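Local coordinates for putative beta-glucosidase (Bifidobacterium adolescentis, PDB 5WAB), which hydrolyses beta-glucosidic linkages as a family GH3 beta-glucosidase, and may also release terminal arabinopyranose from ginsenosides, at residues 39-44 with 100-105; 92-97 with 146-151; 96-101 with 295-300; 299-304 with 356-361. All blocks are in the same frame, centred on the assembly; numbering follows the deposited sequence.

Interaction 1 (39-44 with 100-105); sequences GYMITD and EKVAVI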
loop_
_atom_site.group_PDB
_atom_site.type_symbol
_atom_site.label_atom_id
_atom_site.label_comp_id
_atom_site.label_asym_id
_atom_site.label_seq_id
_atom_site.Cartn_x
_atom_site.Cartn_y
_atom_site.Cartn_z
ATOM N N GLY A 39 29.596 -0.913 -9.308
ATOM C CA GLY A 39 28.780 -1.430 -8.230
ATOM C C GLY A 39 27.957 -0.330 -7.593
ATOM O O GLY A 39 28.311 0.187 -6.531
ATOM N N TYR A 40 26.859 0.038 -8.247
ATOM C CA TYR A 40 26.025 1.141 -7.794
ATOM C C TYR A 40 25.402 0.835 -6.435
ATOM O O TYR A 40 25.184 -0.320 -6.064
ATOM C CB TYR A 40 24.918 1.419 -8.809
ATOM C CG TYR A 40 25.390 1.929 -10.158
ATOM C CD1 TYR A 40 26.386 2.891 -10.251
ATOM C CD2 TYR A 40 24.825 1.451 -11.339
ATOM C CE1 TYR A 40 26.808 3.363 -11.477
ATOM C CE2 TYR A 40 25.239 1.918 -12.568
ATOM C CZ TYR A 40 26.235 2.875 -12.632
ATOM O OH TYR A 40 26.665 3.345 -13.850
ATOM N N MET A 41 25.079 1.901 -5.701
ATOM C CA MET A 41 24.510 1.772 -4.368
ATOM C C MET A 41 23.020 1.462 -4.437
ATOM O O MET A 41 22.287 2.013 -5.263
ATOM C CB MET A 41 24.724 3.051 -3.552
ATOM C CG MET A 41 24.101 3.000 -2.156
ATOM S SD MET A 41 24.238 4.522 -1.184
ATOM C CE MET A 41 26.005 4.600 -0.887
ATOM N N ILE A 42 22.588 0.562 -3.562
ATOM C CA ILE A 42 21.192 0.192 -3.377
ATOM C C ILE A 42 20.832 0.545 -1.939
ATOM O O ILE A 42 21.592 0.222 -1.019
ATOM C CB ILE A 42 20.982 -1.311 -3.667
ATOM C CG1 ILE A 42 20.450 -1.518 -5.080
ATOM C CG2 ILE A 42 20.075 -1.970 -2.662
ATOM C CD1 ILE A 42 21.367 -0.998 -6.146
ATOM N N THR A 43 19.702 1.232 -1.744
ATOM C CA THR A 43 19.311 1.625 -0.391
ATOM C C THR A 43 17.798 1.785 -0.291
ATOM O O THR A 43 17.090 1.919 -1.293
ATOM C CB THR A 43 20.001 2.921 0.061
ATOM O OG1 THR A 43 19.638 3.201 1.417
ATOM C CG2 THR A 43 19.576 4.092 -0.804
ATOM N N ASP A 44 17.321 1.791 0.951
ATOM C CA ASP A 44 15.896 1.800 1.257
ATOM C C ASP A 44 15.217 3.101 0.857
ATOM O O ASP A 44 15.849 4.135 0.619
ATOM C CB ASP A 44 15.663 1.569 2.748
ATOM C CG ASP A 44 15.568 0.115 3.090
ATOM O OD1 ASP A 44 14.917 -0.619 2.321
ATOM O OD2 ASP A 44 16.161 -0.301 4.106
ATOM N N GLU A 100 22.363 11.638 -5.017
ATOM C CA GLU A 100 23.104 10.861 -4.036
ATOM C C GLU A 100 23.707 9.588 -4.617
ATOM O O GLU A 100 24.185 8.742 -3.859
ATOM C CB GLU A 100 22.197 10.521 -2.852
ATOM C CG GLU A 100 21.746 11.737 -2.073
ATOM C CD GLU A 100 22.896 12.459 -1.416
ATOM O OE1 GLU A 100 23.740 11.779 -0.797
ATOM O OE2 GLU A 100 22.968 13.702 -1.524
ATOM N N LYS A 101 23.715 9.453 -5.942
ATOM C CA LYS A 101 24.338 8.323 -6.637
ATOM C C LYS A 101 23.758 6.992 -6.157
ATOM O O LYS A 101 24.485 6.059 -5.814
ATOM C CB LYS A 101 25.860 8.346 -6.466
ATOM C CG LYS A 101 26.490 9.732 -6.616
ATOM C CD LYS A 101 26.121 10.439 -7.913
ATOM C CE LYS A 101 26.778 9.836 -9.132
ATOM N NZ LYS A 101 26.483 10.694 -10.318
ATOM N N VAL A 102 22.427 6.917 -6.130
ATOM C CA VAL A 102 21.691 5.715 -5.741
ATOM C C VAL A 102 20.950 5.201 -6.967
ATOM O O VAL A 102 20.047 5.874 -7.479
ATOM C CB VAL A 102 20.710 5.994 -4.591
ATOM C CG1 VAL A 102 19.857 4.764 -4.325
ATOM C CG2 VAL A 102 21.452 6.410 -3.334
ATOM N N ALA A 103 21.300 3.992 -7.419
ATOM C CA ALA A 103 20.734 3.478 -8.664
ATOM C C ALA A 103 19.381 2.810 -8.466
ATOM O O ALA A 103 18.556 2.816 -9.388
ATOM C CB ALA A 103 21.695 2.491 -9.329
ATOM N N VAL A 104 19.141 2.206 -7.308
ATOM C CA VAL A 104 17.878 1.539 -7.020
ATOM C C VAL A 104 17.416 1.967 -5.636
ATOM O O VAL A 104 18.197 1.929 -4.679
ATOM C CB VAL A 104 18.001 0.007 -7.091
ATOM C CG1 VAL A 104 16.646 -0.644 -6.897
ATOM C CG2 VAL A 104 18.637 -0.427 -8.403
ATOM N N ILE A 105 16.158 2.390 -5.534
ATOM C CA ILE A 105 15.535 2.707 -4.253
ATOM C C ILE A 105 14.589 1.566 -3.901
ATOM O O ILE A 105 13.787 1.135 -4.738
ATOM C CB ILE A 105 14.818 4.070 -4.308
ATOM C CG1 ILE A 105 14.276 4.462 -2.937
ATOM C CG2 ILE A 105 13.723 4.099 -5.377
ATOM C CD1 ILE A 105 13.975 5.933 -2.825
#
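Two strands of the barrel-like N-terminal domain of this GH3 enzyme meet here, 41-44 and 102-106, neighbours in its parallel sheet. Met41 O accepts from Ala103 N at 3.1 Å, nearly along the C=O axis. The next bond is weak, Thr43 N to Val104 O at 3.4 Å. The skip from Ala103 to Val104 is consistent with the corner the backbone turns at Ala103, where phi/psi of -85°/-31° interrupts the extended run. On one side of the pair Ile42 and Val104 lie side by side, Ile42 CG1 3.5 Å from Val104 CB and Ile42 CD1 packed on Val104 CG2. On the other, the Thr43 side chain crosses that of Val102 at about a right angle, CG2 3.6 Å from Val102 CG1, while Thr43 OG1, anti to the backbone N, bonds to Arg50 O. The side chains of Met41 and Val102 cross obliquely, Met41 SD 4.0 Å from Val102 CG2. Tyr40 CB presses on Ala103 CB, 3.4 Å away, and the ring continues to helix 271-292. Asp44 OD1 hydrogen-bonds a glycerol, probably from the crystallisation liquor, consistent with the pocket that TIM-barrel enzymes form at the C-terminal ends of their parallel strands.

Interaction 2 (92-97 with 146-151); sequences AMAEEC and KGVGTS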
loop_
_atom_site.group_PDB
_atom_site.type_symbol
_atom_site.label_atom_id
_atom_site.label_comp_id
_atom_site.label_asym_id
_atom_site.label_seq_id
_atom_site.Cartn_x
_atom_site.Cartn_y
_atom_site.Cartn_z
ATOM N N ALA A 92 10.186 12.740 -7.629
ATOM C CA ALA A 92 11.024 13.460 -6.676
ATOM C C ALA A 92 12.005 12.518 -5.987
ATOM O O ALA A 92 13.179 12.860 -5.807
ATOM C CB ALA A 92 10.153 14.179 -5.647
ATOM N N MET A 93 11.541 11.321 -5.610
ATOM C CA MET A 93 12.415 10.320 -5.003
ATOM C C MET A 93 13.577 9.954 -5.923
ATOM O O MET A 93 14.713 9.781 -5.466
ATOM C CB MET A 93 11.599 9.078 -4.641
ATOM C CG MET A 93 10.614 9.288 -3.499
ATOM S SD MET A 93 9.414 7.946 -3.317
ATOM C CE MET A 93 10.469 6.532 -3.079
ATOM N N ALA A 94 13.314 9.821 -7.227
ATOM C CA ALA A 94 14.384 9.477 -8.155
ATOM C C ALA A 94 15.403 10.604 -8.274
ATOM O O ALA A 94 16.613 10.353 -8.329
ATOM C CB ALA A 94 13.801 9.143 -9.525
ATOM N N GLU A 95 14.936 11.853 -8.315
ATOM C CA GLU A 95 15.854 12.980 -8.432
ATOM C C GLU A 95 16.764 13.077 -7.213
ATOM O O GLU A 95 17.941 13.442 -7.332
ATOM C CB GLU A 95 15.066 14.272 -8.626
ATOM C CG GLU A 95 14.334 14.331 -9.956
ATOM C CD GLU A 95 13.490 15.573 -10.092
ATOM O OE1 GLU A 95 13.122 16.160 -9.048
ATOM O OE2 GLU A 95 13.189 15.961 -11.243
ATOM N N GLU A 96 16.247 12.740 -6.032
ATOM C CA GLU A 96 17.116 12.708 -4.865
ATOM C C GLU A 96 18.120 11.567 -4.973
ATOM O O GLU A 96 19.281 11.717 -4.575
ATOM C CB GLU A 96 16.282 12.595 -3.587
ATOM C CG GLU A 96 15.220 13.676 -3.475
ATOM C CD GLU A 96 14.633 13.813 -2.080
ATOM O OE1 GLU A 96 15.011 13.039 -1.176
ATOM O OE2 GLU A 96 13.797 14.717 -1.890
ATOM N N CYS A 97 17.702 10.434 -5.544
ATOM C CA CYS A 97 18.639 9.343 -5.790
ATOM C C CYS A 97 19.724 9.764 -6.766
ATOM O O CYS A 97 20.887 9.374 -6.612
ATOM C CB CYS A 97 17.908 8.114 -6.334
ATOM S SG CYS A 97 16.826 7.268 -5.172
ATOM N N LYS A 146 12.766 8.774 -14.336
ATOM C CA LYS A 146 13.971 9.580 -14.213
ATOM C C LYS A 146 15.239 8.767 -14.419
ATOM O O LYS A 146 16.339 9.314 -14.287
ATOM C CB LYS A 146 14.016 10.248 -12.841
ATOM C CG LYS A 146 12.841 11.153 -12.563
ATOM C CD LYS A 146 12.879 12.390 -13.436
ATOM C CE LYS A 146 11.753 13.339 -13.074
ATOM N NZ LYS A 146 11.920 14.657 -13.750
ATOM N N GLY A 147 15.110 7.479 -14.738
ATOM C CA GLY A 147 16.246 6.619 -14.966
ATOM C C GLY A 147 16.767 5.886 -13.752
ATOM O O GLY A 147 17.859 5.312 -13.826
ATOM N N VAL A 148 16.028 5.879 -12.640
ATOM C CA VAL A 148 16.450 5.234 -11.397
ATOM C C VAL A 148 15.567 4.019 -11.146
ATOM O O VAL A 148 14.359 4.062 -11.394
ATOM C CB VAL A 148 16.378 6.209 -10.207
ATOM C CG1 VAL A 148 16.880 5.546 -8.941
ATOM C CG2 VAL A 148 17.165 7.470 -10.506
ATOM N N GLY A 149 16.171 2.929 -10.669
ATOM C CA GLY A 149 15.413 1.718 -10.443
ATOM C C GLY A 149 14.662 1.714 -9.122
ATOM O O GLY A 149 15.013 2.406 -8.170
ATOM N N THR A 150 13.603 0.911 -9.077
ATOM C CA THR A 150 12.837 0.638 -7.865
ATOM C C THR A 150 12.965 -0.838 -7.520
ATOM O O THR A 150 13.611 -1.610 -8.229
ATOM C CB THR A 150 11.358 1.004 -8.023
ATOM O OG1 THR A 150 10.749 0.143 -8.991
ATOM C CG2 THR A 150 11.201 2.435 -8.457
ATOM N N SER A 151 12.320 -1.234 -6.425
ATOM C CA SER A 151 12.334 -2.628 -5.977
ATOM C C SER A 151 10.956 -2.971 -5.399
ATOM O O SER A 151 10.704 -2.786 -4.204
ATOM C CB SER A 151 13.457 -2.851 -4.971
ATOM O OG SER A 151 13.710 -4.230 -4.781
#
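Glu95 leaves its helix with CG anti to the carbonyl carbon (chi1 -67°) and runs extended to the carboxylate, while Lys146, with CG likewise anti to its own carbonyl carbon, bends at chi2 (-69°) and then straightens. The two chains cross obliquely, and Lys146 NZ makes a salt bridge to Glu95 OE2 at 3.1 Å, approaching from 34° above the carboxylate plane. The other oxygen, OE1, is hydrogen-bonded to His304 NE2, so the carboxylate is held from two directions. An alanine at Glu95 would remove both oxygens and would probably leave the ends of Lys146 and His304 less firmly placed. The rest of the contact is apolar. Ala94 CB touches Lys146 CB at 3.5 Å, at the root of the lysine. Val148 spreads its two methyls along one side of the helix: its CG2, anti to the carbonyl carbon, sits 3.7 Å from Ala94 O and packs on Ala94 CB, and its CG1, anti to the backbone N, reaches Cys97 CB at 3.8 Å. Gly147 lets the chain turn in between; its positive phi belongs to the Schellman motif that closes helix 129-144, a backbone shape that would jam a side chain against the preceding carbonyl O. From there the chain enters strand 149-155, beside 102-106, giving the layered packing of outer helix on inner parallel strand found in beta/alpha barrels.

Interaction 3 (96-101 with 295-300); sequences ECIQEK and DDYHFD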
loop_
_atom_site.group_PDB
_atom_site.type_symbol
_atom_site.label_atom_id
_atom_site.label_comp_id
_atom_site.label_asym_id
_atom_site.label_seq_id
_atom_site.Cartn_x
_atom_site.Cartn_y
_atom_site.Cartn_z
ATOM N N GLU A 96 16.247 12.740 -6.032
ATOM C CA GLU A 96 17.116 12.708 -4.865
ATOM C C GLU A 96 18.120 11.567 -4.973
ATOM O O GLU A 96 19.281 11.717 -4.575
ATOM C CB GLU A 96 16.282 12.595 -3.587
ATOM C CG GLU A 96 15.220 13.676 -3.475
ATOM C CD GLU A 96 14.633 13.813 -2.080
ATOM O OE1 GLU A 96 15.011 13.039 -1.176
ATOM O OE2 GLU A 96 13.797 14.717 -1.890
ATOM N N CYS A 97 17.702 10.434 -5.544
ATOM C CA CYS A 97 18.639 9.343 -5.790
ATOM C C CYS A 97 19.724 9.764 -6.766
ATOM O O CYS A 97 20.887 9.374 -6.612
ATOM C CB CYS A 97 17.908 8.114 -6.334
ATOM S SG CYS A 97 16.826 7.268 -5.172
ATOM N N ILE A 98 19.363 10.563 -7.775
ATOM C CA ILE A 98 20.337 10.989 -8.779
ATOM C C ILE A 98 21.394 11.892 -8.152
ATOM O O ILE A 98 22.579 11.817 -8.502
ATOM C CB ILE A 98 19.621 11.665 -9.964
ATOM C CG1 ILE A 98 18.778 10.632 -10.713
ATOM C CG2 ILE A 98 20.623 12.295 -10.920
ATOM C CD1 ILE A 98 17.864 11.224 -11.762
ATOM N N GLN A 99 20.992 12.747 -7.208
ATOM C CA GLN A 99 21.966 13.554 -6.481
ATOM C C GLN A 99 22.900 12.682 -5.649
ATOM O O GLN A 99 24.110 12.932 -5.593
ATOM C CB GLN A 99 21.252 14.566 -5.583
ATOM C CG GLN A 99 22.156 15.256 -4.557
ATOM C CD GLN A 99 21.407 16.246 -3.679
ATOM O OE1 GLN A 99 20.754 17.166 -4.175
ATOM N NE2 GLN A 99 21.490 16.057 -2.366
ATOM N N GLU A 100 22.363 11.638 -5.017
ATOM C CA GLU A 100 23.104 10.861 -4.036
ATOM C C GLU A 100 23.707 9.588 -4.617
ATOM O O GLU A 100 24.185 8.742 -3.859
ATOM C CB GLU A 100 22.197 10.521 -2.852
ATOM C CG GLU A 100 21.746 11.737 -2.073
ATOM C CD GLU A 100 22.896 12.459 -1.416
ATOM O OE1 GLU A 100 23.740 11.779 -0.797
ATOM O OE2 GLU A 100 22.968 13.702 -1.524
ATOM N N LYS A 101 23.715 9.453 -5.942
ATOM C CA LYS A 101 24.338 8.323 -6.637
ATOM C C LYS A 101 23.758 6.992 -6.157
ATOM O O LYS A 101 24.485 6.059 -5.814
ATOM C CB LYS A 101 25.860 8.346 -6.466
ATOM C CG LYS A 101 26.490 9.732 -6.616
ATOM C CD LYS A 101 26.121 10.439 -7.913
ATOM C CE LYS A 101 26.778 9.836 -9.132
ATOM N NZ LYS A 101 26.483 10.694 -10.318
ATOM N N ASP A 295 26.575 14.380 -13.297
ATOM C CA ASP A 295 27.527 14.958 -12.361
ATOM C C ASP A 295 26.964 16.210 -11.706
ATOM O O ASP A 295 26.382 17.070 -12.375
ATOM C CB ASP A 295 28.844 15.299 -13.060
ATOM C CG ASP A 295 29.786 14.114 -13.150
ATOM O OD1 ASP A 295 29.485 13.157 -13.894
ATOM O OD2 ASP A 295 30.836 14.145 -12.473
ATOM N N ASP A 296 27.151 16.296 -10.391
ATOM C CA ASP A 296 26.841 17.485 -9.598
ATOM C C ASP A 296 25.397 17.940 -9.790
ATOM O O ASP A 296 25.120 19.109 -10.071
ATOM C CB ASP A 296 27.818 18.617 -9.913
ATOM C CG ASP A 296 29.185 18.380 -9.314
ATOM O OD1 ASP A 296 29.882 17.460 -9.792
ATOM O OD2 ASP A 296 29.558 19.105 -8.364
ATOM N N TYR A 297 24.465 17.010 -9.617
ATOM C CA TYR A 297 23.053 17.359 -9.602
ATOM C C TYR A 297 22.573 17.556 -8.171
ATOM O O TYR A 297 22.829 16.720 -7.300
ATOM C CB TYR A 297 22.197 16.296 -10.286
ATOM C CG TYR A 297 20.724 16.582 -10.123
ATOM C CD1 TYR A 297 20.092 17.531 -10.914
ATOM C CD2 TYR A 297 19.968 15.915 -9.169
ATOM C CE1 TYR A 297 18.747 17.809 -10.762
ATOM C CE2 TYR A 297 18.622 16.184 -9.011
ATOM C CZ TYR A 297 18.016 17.133 -9.811
ATOM O OH TYR A 297 16.675 17.404 -9.656
ATOM N N HIS A 298 21.869 18.659 -7.939
ATOM C CA HIS A 298 21.281 18.967 -6.643
ATOM C C HIS A 298 19.782 19.154 -6.820
ATOM O O HIS A 298 19.351 19.986 -7.626
ATOM C CB HIS A 298 21.918 20.221 -6.043
ATOM C CG HIS A 298 23.356 20.042 -5.670
ATOM N ND1 HIS A 298 24.336 19.770 -6.599
ATOM C CD2 HIS A 298 23.983 20.116 -4.472
ATOM C CE1 HIS A 298 25.502 19.670 -5.988
ATOM N NE2 HIS A 298 25.316 19.879 -4.697
ATOM N N PHE A 299 18.995 18.379 -6.081
ATOM C CA PHE A 299 17.549 18.456 -6.209
ATOM C C PHE A 299 17.009 19.676 -5.473
ATOM O O PHE A 299 17.599 20.155 -4.501
ATOM C CB PHE A 299 16.878 17.178 -5.692
ATOM C CG PHE A 299 16.987 16.966 -4.196
ATOM C CD1 PHE A 299 16.045 17.501 -3.330
ATOM C CD2 PHE A 299 18.003 16.186 -3.665
ATOM C CE1 PHE A 299 16.134 17.289 -1.962
ATOM C CE2 PHE A 299 18.100 15.973 -2.301
ATOM C CZ PHE A 299 17.161 16.525 -1.448
ATOM N N ASP A 300 15.881 20.188 -5.961
ATOM C CA ASP A 300 15.230 21.344 -5.353
ATOM C C ASP A 300 14.576 20.915 -4.044
ATOM O O ASP A 300 13.570 20.197 -4.049
ATOM C CB ASP A 300 14.207 21.928 -6.323
ATOM C CG ASP A 300 13.739 23.315 -5.923
ATOM O OD1 ASP A 300 13.778 23.647 -4.717
ATOM O OD2 ASP A 300 13.315 24.072 -6.823
HETATM O O HOH W 1 24.653 14.349 -9.306
HETATM O O HOH W 2 19.423 19.273 -2.843
#
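At Tyr297 the loop draws up against the end of helix 83-99. Tyr297 N donates to a water 2.7 Å away, which bonds only weakly to Ile98 O. The Tyr297 ring, with CG anti to the backbone N, turns its edge to Gln99 N, and its CD2 is 4.1 Å from Ile98 CG2. Tyr297 O lies close over the side of Gln99, 3.2 Å from CB. This loop leads from helix 271-292 of the barrel domain to helix 301-313 and so bridges towards the second domain of the GH3 core. At His298 the backbone passes Gln99 OE1, which accepts from Phe299 N at 2.9 Å, in its carbonyl plane. A second water donates to Gln99 OE1 at 2.8 Å and to Phe299 O at 2.6 Å, and Gln99 NE2 donates in its amide plane to Glu100 OE2, fixing the amide's rotation. An alanine at Gln99 would remove the amide, acceptor for Phe299 N and donor to Glu100, and would probably loosen the loop at Phe299. Phe299 takes the crowded chi1 position (68°). Glu96 CG stands 3.6 Å from its ring centroid and the Glu96 carboxylate, bonded to His304, stacks 17° from parallel; the second water sits over the opposite face.

Interaction 4 (299-304 with 356-361); sequences FDVDAH and PTKMTS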
loop_
_atom_site.group_PDB
_atom_site.type_symbol
_atom_site.label_atom_id
_atom_site.label_comp_id
_atom_site.label_asym_id
_atom_site.label_seq_id
_atom_site.Cartn_x
_atom_site.Cartn_y
_atom_site.Cartn_z
ATOM N N PHE A 299 18.995 18.379 -6.081
ATOM C CA PHE A 299 17.549 18.456 -6.209
ATOM C C PHE A 299 17.009 19.676 -5.473
ATOM O O PHE A 299 17.599 20.155 -4.501
ATOM C CB PHE A 299 16.878 17.178 -5.692
ATOM C CG PHE A 299 16.987 16.966 -4.196
ATOM C CD1 PHE A 299 16.045 17.501 -3.330
ATOM C CD2 PHE A 299 18.003 16.186 -3.665
ATOM C CE1 PHE A 299 16.134 17.289 -1.962
ATOM C CE2 PHE A 299 18.100 15.973 -2.301
ATOM C CZ PHE A 299 17.161 16.525 -1.448
ATOM N N ASP A 300 15.881 20.188 -5.961
ATOM C CA ASP A 300 15.230 21.344 -5.353
ATOM C C ASP A 300 14.576 20.915 -4.044
ATOM O O ASP A 300 13.570 20.197 -4.049
ATOM C CB ASP A 300 14.207 21.928 -6.323
ATOM C CG ASP A 300 13.739 23.315 -5.923
ATOM O OD1 ASP A 300 13.778 23.647 -4.717
ATOM O OD2 ASP A 300 13.315 24.072 -6.823
ATOM N N VAL A 301 15.152 21.350 -2.920
ATOM C CA VAL A 301 14.637 20.948 -1.613
ATOM C C VAL A 301 13.220 21.471 -1.414
ATOM O O VAL A 301 12.327 20.741 -0.967
ATOM C CB VAL A 301 15.577 21.426 -0.493
ATOM C CG1 VAL A 301 14.894 21.291 0.860
ATOM C CG2 VAL A 301 16.881 20.646 -0.524
ATOM N N ASP A 302 12.998 22.751 -1.726
ATOM C CA ASP A 302 11.681 23.342 -1.502
ATOM C C ASP A 302 10.640 22.746 -2.439
ATOM O O ASP A 302 9.486 22.550 -2.043
ATOM C CB ASP A 302 11.740 24.860 -1.673
ATOM C CG ASP A 302 12.501 25.547 -0.555
ATOM O OD1 ASP A 302 12.553 24.992 0.562
ATOM O OD2 ASP A 302 13.055 26.643 -0.797
ATOM N N ALA A 303 11.023 22.466 -3.686
ATOM C CA ALA A 303 10.075 21.867 -4.620
ATOM C C ALA A 303 9.653 20.479 -4.160
ATOM O O ALA A 303 8.473 20.122 -4.245
ATOM C CB ALA A 303 10.673 21.803 -6.021
ATOM N N HIS A 304 10.608 19.678 -3.674
ATOM C CA HIS A 304 10.271 18.344 -3.191
ATOM C C HIS A 304 9.454 18.414 -1.907
ATOM O O HIS A 304 8.556 17.594 -1.690
ATOM C CB HIS A 304 11.544 17.525 -2.964
ATOM C CG HIS A 304 12.242 17.122 -4.225
ATOM N ND1 HIS A 304 13.284 16.221 -4.241
ATOM C CD2 HIS A 304 12.055 17.502 -5.512
ATOM C CE1 HIS A 304 13.703 16.056 -5.483
ATOM N NE2 HIS A 304 12.978 16.825 -6.273
ATOM N N PRO A 356 14.689 14.373 7.813
ATOM C CA PRO A 356 14.024 15.242 6.836
ATOM C C PRO A 356 14.852 16.473 6.510
ATOM O O PRO A 356 15.644 16.957 7.322
ATOM C CB PRO A 356 12.711 15.622 7.530
ATOM C CG PRO A 356 12.966 15.443 8.985
ATOM C CD PRO A 356 14.091 14.457 9.157
ATOM N N THR A 357 14.674 16.968 5.284
ATOM C CA THR A 357 15.287 18.238 4.914
ATOM C C THR A 357 14.723 19.373 5.758
ATOM O O THR A 357 15.462 20.256 6.205
ATOM C CB THR A 357 15.074 18.521 3.429
ATOM O OG1 THR A 357 13.671 18.532 3.141
ATOM C CG2 THR A 357 15.740 17.449 2.585
ATOM N N LYS A 358 13.412 19.369 5.973
ATOM C CA LYS A 358 12.766 20.341 6.838
ATOM C C LYS A 358 11.528 19.697 7.444
ATOM O O LYS A 358 10.796 18.979 6.757
ATOM C CB LYS A 358 12.397 21.616 6.069
ATOM C CG LYS A 358 11.397 21.409 4.939
ATOM C CD LYS A 358 11.302 22.640 4.054
ATOM C CE LYS A 358 12.596 22.863 3.300
ATOM N NZ LYS A 358 12.615 24.179 2.610
ATOM N N MET A 359 11.308 19.937 8.733
ATOM C CA MET A 359 10.093 19.463 9.375
ATOM C C MET A 359 9.626 20.523 10.359
ATOM O O MET A 359 10.407 20.978 11.200
ATOM C CB MET A 359 10.330 18.124 10.082
ATOM C CG MET A 359 9.062 17.442 10.555
ATOM S SD MET A 359 8.613 17.828 12.250
ATOM C CE MET A 359 10.065 17.257 13.131
ATOM N N THR A 360 8.353 20.901 10.261
ATOM C CA THR A 360 7.744 21.881 11.153
ATOM C C THR A 360 6.503 21.268 11.780
ATOM O O THR A 360 5.584 20.848 11.068
ATOM C CB THR A 360 7.391 23.174 10.408
ATOM O OG1 THR A 360 8.581 23.764 9.867
ATOM C CG2 THR A 360 6.718 24.171 11.345
ATOM N N SER A 361 6.472 21.229 13.107
ATOM C CA SER A 361 5.359 20.619 13.810
ATOM C C SER A 361 4.083 21.435 13.616
ATOM O O SER A 361 4.087 22.538 13.061
ATOM C CB SER A 361 5.681 20.487 15.295
ATOM O OG SER A 361 5.753 21.763 15.906
#
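The first turn of helix 301-313 packs here against the loop before helix 362-368, which belongs to the alpha/beta sandwich domain that follows the barrel in GH3 enzymes. Lys358 carries the outer part of the contact. From CB its CG takes the crowded position between the backbone N and the carbonyl carbon (chi1 62°), CD runs on extended, and a bend at chi3 (67°) swings CE across Val301, 3.7 Å from CG1. At the tip NZ makes a salt bridge to Asp302 OD1, the two side chains crossing at about a right angle. In the model the two charged atoms are too close to be taken literally, so the placing of both is uncertain and the distance carries no weight. Asp302 sits in the first turn, where a negative charge would probably suit the helix's N-terminal end. Further in, Val301 and Thr357 meet tip to tip, with Val301 CG1 3.8 Å from Thr357 CB, while Thr357 OG1 bonds to Gln474 NE2. Thr357 CG2 comes to the edge of the Phe299 ring, 4.4 Å from CZ. The backbone O of Asp300 takes the first helical bond, from His304 N at 3.0 Å, and its side chain caps the helix, OD1 accepting from Ala303 N at 3.2 Å, with the donor lying 78° out of the carboxylate plane.

From the N terminus, interaction 1 closes first, bringing residues 39-44 onto the chain 56 residues later. Interaction 2 opens inside that loop, on helix 83-99, and ends beyond it at 146-151, so the two cross; a probable hydrogen bond between Ala103 O and Gly149 N joins strands 102-106 and 149-155. Interaction 3 starts from the same helix end, sharing Glu96 and Cys97 with interaction 2 and Glu100 and Lys101 with interaction 1, and closes a far longer loop at 295-300. There interaction 4 begins, sharing Phe299 and Asp300, and follows interactions 1 and 2 in series. Together they run from the barrel's first strands through helix 83-99 and the linking loop to the C-terminal domain.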